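Local atomic coordinates of cocosin 1 acidic chain (Cocos nucifera, PDB entry 5WPW), a protein that serves as a seed storage protein of the 11S globulin family, a nutrient reservoir of the coconut seed that assembles as a hexamer of two-cupin subunits. Residues I175-N178 with I179-F183; I342-Q345 with N346-M349; E387-M390 with N391-L395. The protein carries 2 engineered substitutions. All blocks are in the same frame, centred on the assembly; numbering follows the deposited sequence.

Contact 1: residues I175-N178 with I179-F183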
ATOM      1  N   ILE A 175     -32.540  15.392  27.878  1.00 56.79           N
ATOM      2  CA  ILE A 175     -32.819  14.071  27.319  1.00 60.97           C
ATOM      3  C   ILE A 175     -32.571  14.118  25.816  1.00 56.76           C
ATOM      4  O   ILE A 175     -33.195  14.911  25.101  1.00 58.78           O
ATOM      5  CB  ILE A 175     -34.249  13.587  27.623  1.00 57.28           C
ATOM      6  CG1 ILE A 175     -34.411  13.316  29.121  1.00 58.04           C
ATOM      7  CG2 ILE A 175     -34.550  12.314  26.845  1.00 53.99           C
ATOM      8  CD1 ILE A 175     -35.496  12.295  29.473  1.00 55.07           C
ATOM      9  N   LYS A 176     -31.666  13.264  25.344  1.00 56.71           N
ATOM     10  CA  LYS A 176     -31.318  13.179  23.931  1.00 50.23           C
ATOM     11  C   LYS A 176     -32.309  12.278  23.203  1.00 48.98           C
ATOM     12  O   LYS A 176     -32.533  11.133  23.608  1.00 45.90           O
ATOM     13  CB  LYS A 176     -29.888  12.650  23.786  1.00 48.98           C
ATOM     14  CG  LYS A 176     -29.608  11.770  22.572  1.00 47.64           C
ATOM     15  CD  LYS A 176     -28.346  10.943  22.802  1.00 44.51           C
ATOM     16  CE  LYS A 176     -27.129  11.826  23.091  1.00 42.84           C
ATOM     17  NZ  LYS A 176     -26.610  12.496  21.861  1.00 38.52           N
ATOM     18  N   GLU A 177     -32.900  12.799  22.128  1.00 43.07           N
ATOM     19  CA  GLU A 177     -33.868  12.061  21.334  1.00 40.50           C
ATOM     20  C   GLU A 177     -33.171  11.253  20.240  1.00 39.81           C
ATOM     21  O   GLU A 177     -32.018  11.503  19.886  1.00 41.52           O
ATOM     22  CB  GLU A 177     -34.884  13.019  20.711  1.00 44.64           C
ATOM     23  CG  GLU A 177     -35.656  13.872  21.713  1.00 45.83           C
ATOM     24  CD  GLU A 177     -36.824  13.116  22.320  1.00 51.69           C
ATOM     25  OE1 GLU A 177     -37.062  11.964  21.907  1.00 55.32           O
ATOM     26  OE2 GLU A 177     -37.512  13.672  23.203  1.00 56.77           O
ATOM     27  N   ASN A 178     -33.883  10.267  19.710  1.00 37.71           N
ATOM     28  CA  ASN A 178     -33.343   9.522  18.592  1.00 32.95           C
ATOM     29  C   ASN A 178     -33.481  10.348  17.317  1.00 36.82           C
ATOM     30  O   ASN A 178     -34.252  11.306  17.248  1.00 37.93           O
ATOM     31  CB  ASN A 178     -34.037   8.173  18.460  1.00 40.83           C
ATOM     32  CG  ASN A 178     -35.416   8.285  17.876  1.00 40.22           C
ATOM     33  OD1 ASN A 178     -35.590   8.205  16.663  1.00 41.14           O
ATOM     34  ND2 ASN A 178     -36.408   8.469  18.733  1.00 44.05           N
ATOM     35  N   ILE A 179     -32.698   9.981  16.303  1.00 37.98           N
ATOM     36  CA  ILE A 179     -32.585  10.838  15.125  1.00 36.19           C
ATOM     37  C   ILE A 179     -33.894  10.904  14.359  1.00 35.42           C
ATOM     38  O   ILE A 179     -34.184  11.916  13.708  1.00 38.33           O
ATOM     39  CB  ILE A 179     -31.449  10.335  14.230  1.00 34.16           C
ATOM     40  CG1 ILE A 179     -31.641   8.855  13.976  1.00 30.82           C
ATOM     41  CG2 ILE A 179     -30.124  10.578  14.933  1.00 33.46           C
ATOM     42  CD1 ILE A 179     -31.043   8.383  12.681  1.00 39.53           C
ATOM     43  N   LEU A 180     -34.698   9.838  14.402  1.00 34.87           N
ATOM     44  CA  LEU A 180     -35.980   9.865  13.698  1.00 36.53           C
ATOM     45  C   LEU A 180     -36.915  10.920  14.275  1.00 38.77           C
ATOM     46  O   LEU A 180     -37.776  11.444  13.556  1.00 40.60           O
ATOM     47  CB  LEU A 180     -36.640   8.492  13.738  1.00 33.79           C
ATOM     48  CG  LEU A 180     -35.792   7.330  13.214  1.00 36.12           C
ATOM     49  CD1 LEU A 180     -36.605   6.041  13.266  1.00 37.41           C
ATOM     50  CD2 LEU A 180     -35.271   7.615  11.798  1.00 31.58           C
ATOM     51  N   ARG A 181     -36.756  11.247  15.559  1.00 36.76           N
ATOM     52  CA  ARG A 181     -37.514  12.332  16.175  1.00 42.17           C
ATOM     53  C   ARG A 181     -37.246  13.670  15.494  1.00 44.73           C
ATOM     54  O   ARG A 181     -38.070  14.588  15.589  1.00 43.46           O
ATOM     55  CB  ARG A 181     -37.171  12.400  17.669  1.00 42.15           C
ATOM     56  CG  ARG A 181     -37.900  13.466  18.483  1.00 51.12           C
ATOM     57  CD  ARG A 181     -39.345  13.051  18.786  1.00 51.95           C
ATOM     58  NE  ARG A 181     -40.076  14.087  19.515  1.00 55.17           N
ATOM     59  CZ  ARG A 181     -40.730  15.086  18.933  1.00 57.55           C
ATOM     60  NH1 ARG A 181     -40.739  15.189  17.608  1.00 55.10           N
ATOM     61  NH2 ARG A 181     -41.371  15.984  19.672  1.00 60.14           N
ATOM     62  N   GLY A 182     -36.117  13.800  14.794  1.00 41.88           N
ATOM     63  CA  GLY A 182     -35.819  15.032  14.092  1.00 38.28           C
ATOM     64  C   GLY A 182     -36.570  15.207  12.790  1.00 38.96           C
ATOM     65  O   GLY A 182     -36.615  16.324  12.260  1.00 38.54           O
ATOM     66  N   PHE A 183     -37.163  14.135  12.275  1.00 35.92           N
ATOM     67  CA  PHE A 183     -37.889  14.172  11.021  1.00 33.55           C
ATOM     68  C   PHE A 183     -39.359  14.476  11.268  1.00 38.02           C
ATOM     69  O   PHE A 183     -39.913  14.145  12.319  1.00 39.11           O
ATOM     70  CB  PHE A 183     -37.759  12.843  10.288  1.00 39.12           C
ATOM     71  CG  PHE A 183     -36.392  12.588   9.761  1.00 36.52           C
ATOM     72  CD1 PHE A 183     -35.772  13.515   8.951  1.00 32.04           C
ATOM     73  CD2 PHE A 183     -35.709  11.438  10.114  1.00 36.15           C
ATOM     74  CE1 PHE A 183     -34.495  13.279   8.466  1.00 36.42           C
ATOM     75  CE2 PHE A 183     -34.444  11.201   9.636  1.00 35.58           C
ATOM     76  CZ  PHE A 183     -33.837  12.123   8.809  1.00 29.93           C
TER
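Asn-178 joins the short strand 175-177 to the turn at 179-183 through two acceptors. Its OD1 takes the amide of Leu-180 at 2.9 Å, weak because the N-H...O angle is only 123°, and this places Asn-178 at the head of an Asx turn. The same OD1 receives a second weak bond from Arg-181 N at 3.4 Å, and Asn-178 O takes that amide, also weakly, at 3.0 Å. With chi1 at 75°, CG stands between the backbone N and the carbonyl carbon, which, with the turn about chi2, lets OD1 reach back to the following amides, 3.1 Å from Leu-180 CB. ND2 has weak bonds to Gln-203 O and Gly-160 O. Leu-180 O accepts from Gln-203 NE2, and Gly-182 O from Thr-329 OG1 of the second subunit. Glu-177 and Arg-181 run side by side, Glu-177 CB lying 3.8 Å from Arg-181 CG. Glu-177 OE1 stays 4.4 Å from Arg-181 NE, beyond a salt bridge; Glu-177 OE2 pairs instead with Arg-161. The chemistry implies a turn held by weak bonds gathered on the two oxygens of Asn-178, backed by those of Gly-182 N to Ile-179 O and Phe-183 N to Leu-180 O, the Glu-Arg pair adding chiefly aliphatic contact.

Contact 2: residues I342-Q345 with N346-M349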
ATOM      1  N   ILE A 342      -4.699   7.651  32.580  1.00 29.98           N
ATOM      2  CA  ILE A 342      -4.123   7.956  31.272  1.00 30.05           C
ATOM      3  C   ILE A 342      -2.622   8.181  31.413  1.00 30.91           C
ATOM      4  O   ILE A 342      -2.177   9.072  32.147  1.00 29.76           O
ATOM      5  CB  ILE A 342      -4.787   9.184  30.646  1.00 28.04           C
ATOM      6  CG1 ILE A 342      -6.304   9.147  30.837  1.00 32.03           C
ATOM      7  CG2 ILE A 342      -4.403   9.291  29.164  1.00 35.59           C
ATOM      8  CD1 ILE A 342      -7.002   8.185  29.978  1.00 32.94           C
ATOM      9  N   VAL A 343      -1.837   7.414  30.667  1.00 26.02           N
ATOM     10  CA  VAL A 343      -0.398   7.625  30.616  1.00 28.42           C
ATOM     11  C   VAL A 343      -0.073   8.229  29.252  1.00 28.27           C
ATOM     12  O   VAL A 343      -0.228   7.563  28.217  1.00 25.80           O
ATOM     13  CB  VAL A 343       0.366   6.324  30.877  1.00 24.41           C
ATOM     14  CG1 VAL A 343       1.880   6.572  30.968  1.00 26.51           C
ATOM     15  CG2 VAL A 343      -0.163   5.670  32.207  1.00 28.34           C
ATOM     16  N   PRO A 344       0.369   9.477  29.204  1.00 28.47           N
ATOM     17  CA  PRO A 344       0.644  10.119  27.919  1.00 29.72           C
ATOM     18  C   PRO A 344       1.814   9.486  27.188  1.00 26.40           C
ATOM     19  O   PRO A 344       2.733   8.922  27.783  1.00 26.39           O
ATOM     20  CB  PRO A 344       0.952  11.567  28.308  1.00 31.86           C
ATOM     21  CG  PRO A 344       0.318  11.744  29.658  1.00 24.86           C
ATOM     22  CD  PRO A 344       0.454  10.423  30.326  1.00 29.42           C
ATOM     23  N   GLN A 345       1.763   9.606  25.862  1.00 26.66           N
ATOM     24  CA  GLN A 345       2.831   9.139  24.998  1.00 20.43           C
ATOM     25  C   GLN A 345       4.167   9.661  25.514  1.00 24.01           C
ATOM     26  O   GLN A 345       4.260  10.799  25.997  1.00 24.45           O
ATOM     27  CB  GLN A 345       2.584   9.641  23.561  1.00 24.99           C
ATOM     28  CG  GLN A 345       3.727   9.347  22.593  1.00 26.47           C
ATOM     29  CD  GLN A 345       3.571  10.076  21.250  1.00 32.66           C
ATOM     30  OE1 GLN A 345       4.149   9.670  20.225  1.00 33.22           O
ATOM     31  NE2 GLN A 345       2.805  11.142  21.254  1.00 26.31           N
ATOM     32  N   ASN A 346       5.179   8.796  25.463  1.00 21.50           N
ATOM     33  CA  ASN A 346       6.560   9.152  25.792  1.00 22.55           C
ATOM     34  C   ASN A 346       6.793   9.204  27.304  1.00 26.88           C
ATOM     35  O   ASN A 346       7.944   9.109  27.733  1.00 24.11           O
ATOM     36  CB  ASN A 346       6.977  10.504  25.187  1.00 27.36           C
ATOM     37  CG  ASN A 346       7.447  10.421  23.746  1.00 36.42           C
ATOM     38  OD1 ASN A 346       6.777  10.912  22.835  1.00 36.96           O
ATOM     39  ND2 ASN A 346       8.646   9.881  23.541  1.00 38.18           N
ATOM     40  N   PHE A 347       5.750   9.373  28.127  1.00 27.55           N
ATOM     41  CA  PHE A 347       5.960   9.367  29.581  1.00 27.36           C
ATOM     42  C   PHE A 347       6.454   8.001  30.029  1.00 25.49           C
ATOM     43  O   PHE A 347       5.990   6.974  29.547  1.00 27.24           O
ATOM     44  CB  PHE A 347       4.679   9.704  30.340  1.00 23.42           C
ATOM     45  CG  PHE A 347       4.355  11.171  30.365  1.00 28.16           C
ATOM     46  CD1 PHE A 347       4.619  11.976  29.257  1.00 26.68           C
ATOM     47  CD2 PHE A 347       3.760  11.749  31.479  1.00 31.34           C
ATOM     48  CE1 PHE A 347       4.320  13.330  29.261  1.00 25.75           C
ATOM     49  CE2 PHE A 347       3.437  13.114  31.489  1.00 30.99           C
ATOM     50  CZ  PHE A 347       3.715  13.904  30.373  1.00 30.27           C
ATOM     51  N   ALA A 348       7.397   7.982  30.965  1.00 20.47           N
ATOM     52  CA  ALA A 348       7.948   6.725  31.440  1.00 19.55           C
ATOM     53  C   ALA A 348       7.098   6.236  32.598  1.00 27.73           C
ATOM     54  O   ALA A 348       6.670   7.027  33.439  1.00 26.53           O
ATOM     55  CB  ALA A 348       9.409   6.889  31.879  1.00 27.55           C
ATOM     56  N   MET A 349       6.846   4.938  32.638  1.00 23.26           N
ATOM     57  CA  MET A 349       6.002   4.418  33.698  1.00 30.05           C
ATOM     58  C   MET A 349       6.453   3.041  34.157  1.00 31.81           C
ATOM     59  O   MET A 349       7.104   2.280  33.433  1.00 27.81           O
ATOM     60  CB  MET A 349       4.543   4.373  33.263  1.00 31.74           C
ATOM     61  CG  MET A 349       4.203   3.213  32.400  1.00 34.43           C
ATOM     62  SD  MET A 349       2.517   2.824  32.900  1.00 62.62           S
ATOM     63  CE  MET A 349       2.065   1.639  31.653  1.00 47.97           C
TER
HETATM   64  O   HOH W   1       4.102   6.510  27.757  1.00 24.83           O
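Asn-346 lies alongside Gln-345, its OD1 3.4 Å from Gln-345 CG. It fills the third position of a type II beta turn running from Pro-344 to Phe-347; its positive phi (79°) after the extended psi of Gln-345 (140°) is what marks type II. Phe-347 closes the turn: its N donates to Pro-344 O at 3.1 Å, approaching from above the carbonyl plane. Its first torsion keeps CG beside the backbone N, with one ring face turned to the proline, where Pro-344 CB makes a CH-pi contact 3.8 Å from the ring centroid and only 11° off the normal. Pro-344 CD extends the overlap, meeting Phe-347 CD2 at 3.7 Å. One water donates to Pro-344 O at 2.8 Å and also to Phe-347 O, so the proline carbonyl serves two donors. Farther on, Met-349 crosses Val-343 at about a right angle, its SD 4.0 Å from Val-343 CG2, and both side chains also pack on Met-311 and Val-322. Across the subunit boundary, Phe-347 touches Arg-154 of the third subunit. A type II turn with a proline-aromatic CH-pi contact across its ends here links strand 340-343 to strand 348-354, which belong to different sheets of the C-terminal cupin beta-barrel.

Contact 3: residues E387-M390 with N391-L395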
ATOM      1  N   GLU A 387      30.359   2.148  27.781  1.00 32.10           N
ATOM      2  CA  GLU A 387      31.074   3.389  28.070  1.00 31.07           C
ATOM      3  C   GLU A 387      30.181   4.602  27.908  1.00 32.23           C
ATOM      4  O   GLU A 387      30.382   5.606  28.595  1.00 29.02           O
ATOM      5  CB  GLU A 387      32.333   3.523  27.201  1.00 35.01           C
ATOM      6  CG  GLU A 387      33.352   2.396  27.454  1.00 37.44           C
ATOM      7  CD  GLU A 387      34.822   2.830  27.358  1.00 39.93           C
ATOM      8  OE1 GLU A 387      35.675   2.054  27.829  1.00 40.44           O
ATOM      9  OE2 GLU A 387      35.132   3.914  26.816  1.00 38.56           O
ATOM     10  N   VAL A 388      29.176   4.525  27.025  1.00 33.80           N
ATOM     11  CA  VAL A 388      28.149   5.557  26.985  1.00 25.93           C
ATOM     12  C   VAL A 388      27.424   5.636  28.324  1.00 28.74           C
ATOM     13  O   VAL A 388      27.167   6.729  28.844  1.00 30.72           O
ATOM     14  CB  VAL A 388      27.174   5.283  25.821  1.00 33.44           C
ATOM     15  CG1 VAL A 388      25.930   6.170  25.934  1.00 27.23           C
ATOM     16  CG2 VAL A 388      27.885   5.446  24.480  1.00 27.46           C
ATOM     17  N   LEU A 389      27.076   4.486  28.901  1.00 25.58           N
ATOM     18  CA  LEU A 389      26.427   4.487  30.209  1.00 27.20           C
ATOM     19  C   LEU A 389      27.375   4.967  31.304  1.00 30.45           C
ATOM     20  O   LEU A 389      26.966   5.697  32.217  1.00 31.17           O
ATOM     21  CB  LEU A 389      25.920   3.092  30.550  1.00 31.11           C
ATOM     22  CG  LEU A 389      24.871   2.425  29.648  1.00 29.84           C
ATOM     23  CD1 LEU A 389      24.651   1.016  30.082  1.00 24.78           C
ATOM     24  CD2 LEU A 389      23.585   3.181  29.670  1.00 32.23           C
ATOM     25  N   MET A 390      28.633   4.532  31.257  1.00 28.81           N
ATOM     26  CA  MET A 390      29.600   5.034  32.236  1.00 31.73           C
ATOM     27  C   MET A 390      29.605   6.550  32.243  1.00 30.73           C
ATOM     28  O   MET A 390      29.260   7.179  33.247  1.00 32.88           O
ATOM     29  CB  MET A 390      30.990   4.480  31.937  1.00 30.15           C
ATOM     30  CG  MET A 390      31.123   3.013  32.343  1.00 36.60           C
ATOM     31  SD  MET A 390      32.614   2.221  31.724  1.00 35.95           S
ATOM     32  CE  MET A 390      33.873   3.155  32.635  1.00 36.48           C
ATOM     33  N   ASN A 391      29.890   7.159  31.082  1.00 33.52           N
ATOM     34  CA  ASN A 391      29.986   8.612  31.021  1.00 31.05           C
ATOM     35  C   ASN A 391      28.653   9.297  31.276  1.00 32.86           C
ATOM     36  O   ASN A 391      28.641  10.413  31.807  1.00 34.65           O
ATOM     37  CB  ASN A 391      30.580   9.040  29.671  1.00 36.29           C
ATOM     38  CG  ASN A 391      32.088   8.728  29.560  1.00 38.22           C
ATOM     39  OD1 ASN A 391      32.920   9.467  30.084  1.00 40.23           O
ATOM     40  ND2 ASN A 391      32.433   7.645  28.855  1.00 33.46           N
ATOM     41  N   SER A 392      27.517   8.640  30.945  1.00 35.10           N
ATOM     42  CA  SER A 392      26.202   9.264  31.111  1.00 33.04           C
ATOM     43  C   SER A 392      25.817   9.408  32.577  1.00 35.28           C
ATOM     44  O   SER A 392      25.259  10.436  32.987  1.00 35.34           O
ATOM     45  CB  SER A 392      25.118   8.443  30.390  1.00 27.83           C
ATOM     46  OG  SER A 392      25.379   8.346  28.986  1.00 29.63           O
ATOM     47  N   TYR A 393      26.022   8.358  33.362  1.00 34.31           N
ATOM     48  CA  TYR A 393      25.622   8.340  34.758  1.00 33.72           C
ATOM     49  C   TYR A 393      26.797   8.539  35.711  1.00 37.92           C
ATOM     50  O   TYR A 393      26.603   8.462  36.923  1.00 36.33           O
ATOM     51  CB  TYR A 393      24.912   7.015  35.076  1.00 32.25           C
ATOM     52  CG  TYR A 393      23.657   6.778  34.260  1.00 36.88           C
ATOM     53  CD1 TYR A 393      22.510   7.511  34.493  1.00 32.53           C
ATOM     54  CD2 TYR A 393      23.631   5.819  33.254  1.00 35.07           C
ATOM     55  CE1 TYR A 393      21.352   7.283  33.748  1.00 35.76           C
ATOM     56  CE2 TYR A 393      22.503   5.593  32.512  1.00 36.98           C
ATOM     57  CZ  TYR A 393      21.370   6.325  32.750  1.00 34.90           C
ATOM     58  OH  TYR A 393      20.248   6.082  31.978  1.00 37.43           O
ATOM     59  N   ARG A 394      28.003   8.780  35.193  1.00 38.99           N
ATOM     60  CA  ARG A 394      29.218   8.887  36.004  1.00 32.94           C
ATOM     61  C   ARG A 394      29.382   7.638  36.874  1.00 38.24           C
ATOM     62  O   ARG A 394      29.453   7.705  38.098  1.00 42.96           O
ATOM     63  CB  ARG A 394      29.193  10.162  36.854  1.00 38.87           C
ATOM     64  CG  ARG A 394      28.995  11.442  36.057  1.00 39.63           C
ATOM     65  CD  ARG A 394      29.057  12.661  36.945  1.00 43.56           C
ATOM     66  NE  ARG A 394      27.803  12.871  37.664  1.00 51.65           N
ATOM     67  CZ  ARG A 394      27.722  13.386  38.888  1.00 52.76           C
ATOM     68  NH1 ARG A 394      26.539  13.545  39.469  1.00 53.85           N
ATOM     69  NH2 ARG A 394      28.826  13.737  39.534  1.00 58.07           N
ATOM     70  N   LEU A 395      29.430   6.486  36.200  1.00 36.89           N
ATOM     71  CA  LEU A 395      29.465   5.169  36.817  1.00 36.44           C
ATOM     72  C   LEU A 395      30.744   4.448  36.432  1.00 35.13           C
ATOM     73  O   LEU A 395      31.351   4.716  35.392  1.00 38.26           O
ATOM     74  CB  LEU A 395      28.276   4.287  36.387  1.00 35.77           C
ATOM     75  CG  LEU A 395      26.843   4.694  36.686  1.00 40.09           C
ATOM     76  CD1 LEU A 395      25.870   3.523  36.506  1.00 37.56           C
ATOM     77  CD2 LEU A 395      26.744   5.268  38.073  1.00 42.15           C
TER
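Glu-387 to Met-390 meet the residues that follow them in the last turns of helix 386-393, which ends with two features of a Schellman motif: a positive phi of 54° at Arg-394 and a backbone bond from Leu-395 N back to Met-390 O. Glu-387 O accepts twice from Asn-391. The amide N reaches it at 3.0 Å, almost straight at 177°. Asn-391 ND2 comes to the same oxygen at 2.9 Å from the opposite face of the carbonyl plane. That second grip depends on chi1 of Asn-391 (-72°), which keeps CG beside its backbone N and folds the amide back over the preceding turn. The carboxylate of Glu-387 forms a salt bridge with Arg-397 and accepts from Gln-220 N of the third subunit. Val-388 O takes Ser-392 N at 2.9 Å; Ser-392 OG is modelled still closer to it, but so short a bond is doubtful in detail. Leu-389 O accepts Tyr-393 N at 3.0 Å. The side chains of this pair run in the same direction, with Leu-389 CD2 in the plane of the Tyr-393 ring, meeting its edge at CE2, 3.9 Å away. Tyr-393 OH is hydrogen-bonded to Leu-158 O of the third subunit, and Arg-394 forms a salt bridge with Asp-206 of that subunit, so the helix end is part of a subunit interface. Met-390 completes the cap: its O receives Leu-395 N at 3.0 Å, the 6→1 bond that wraps the chain round the end of the helix. Its side chain, meanwhile, packs on Arg-397 and Ala-400 of helix 397-405. Along that side chain, Met-390 CG lies 3.5 Å from Leu-395 O, and the bend at the thioether leaves CE 4.0 Å from the same oxygen.

How the contacts relate
Along the chain the contacts come in series: contact 1 follows strand 175-177 in the N-terminal cupin region, while in the C-terminal one contact 2 joins strands 340-343 and 348-354 and contact 3 ends helix 386-393. The centre of contact 1 lies about 40 Å from that of contact 2 and about 65 Å from that of contact 3; contacts 2 and 3 are about 25 Å apart between centres. None touches another within the chain. Copies in neighbouring subunits meet: Leu-180 of contact 1 packs on Tyr-393, a contact 3 residue, of the second subunit, and Ala-348 of contact 2 on Phe-183, a contact 1 residue, of the third, a head-to-tail association.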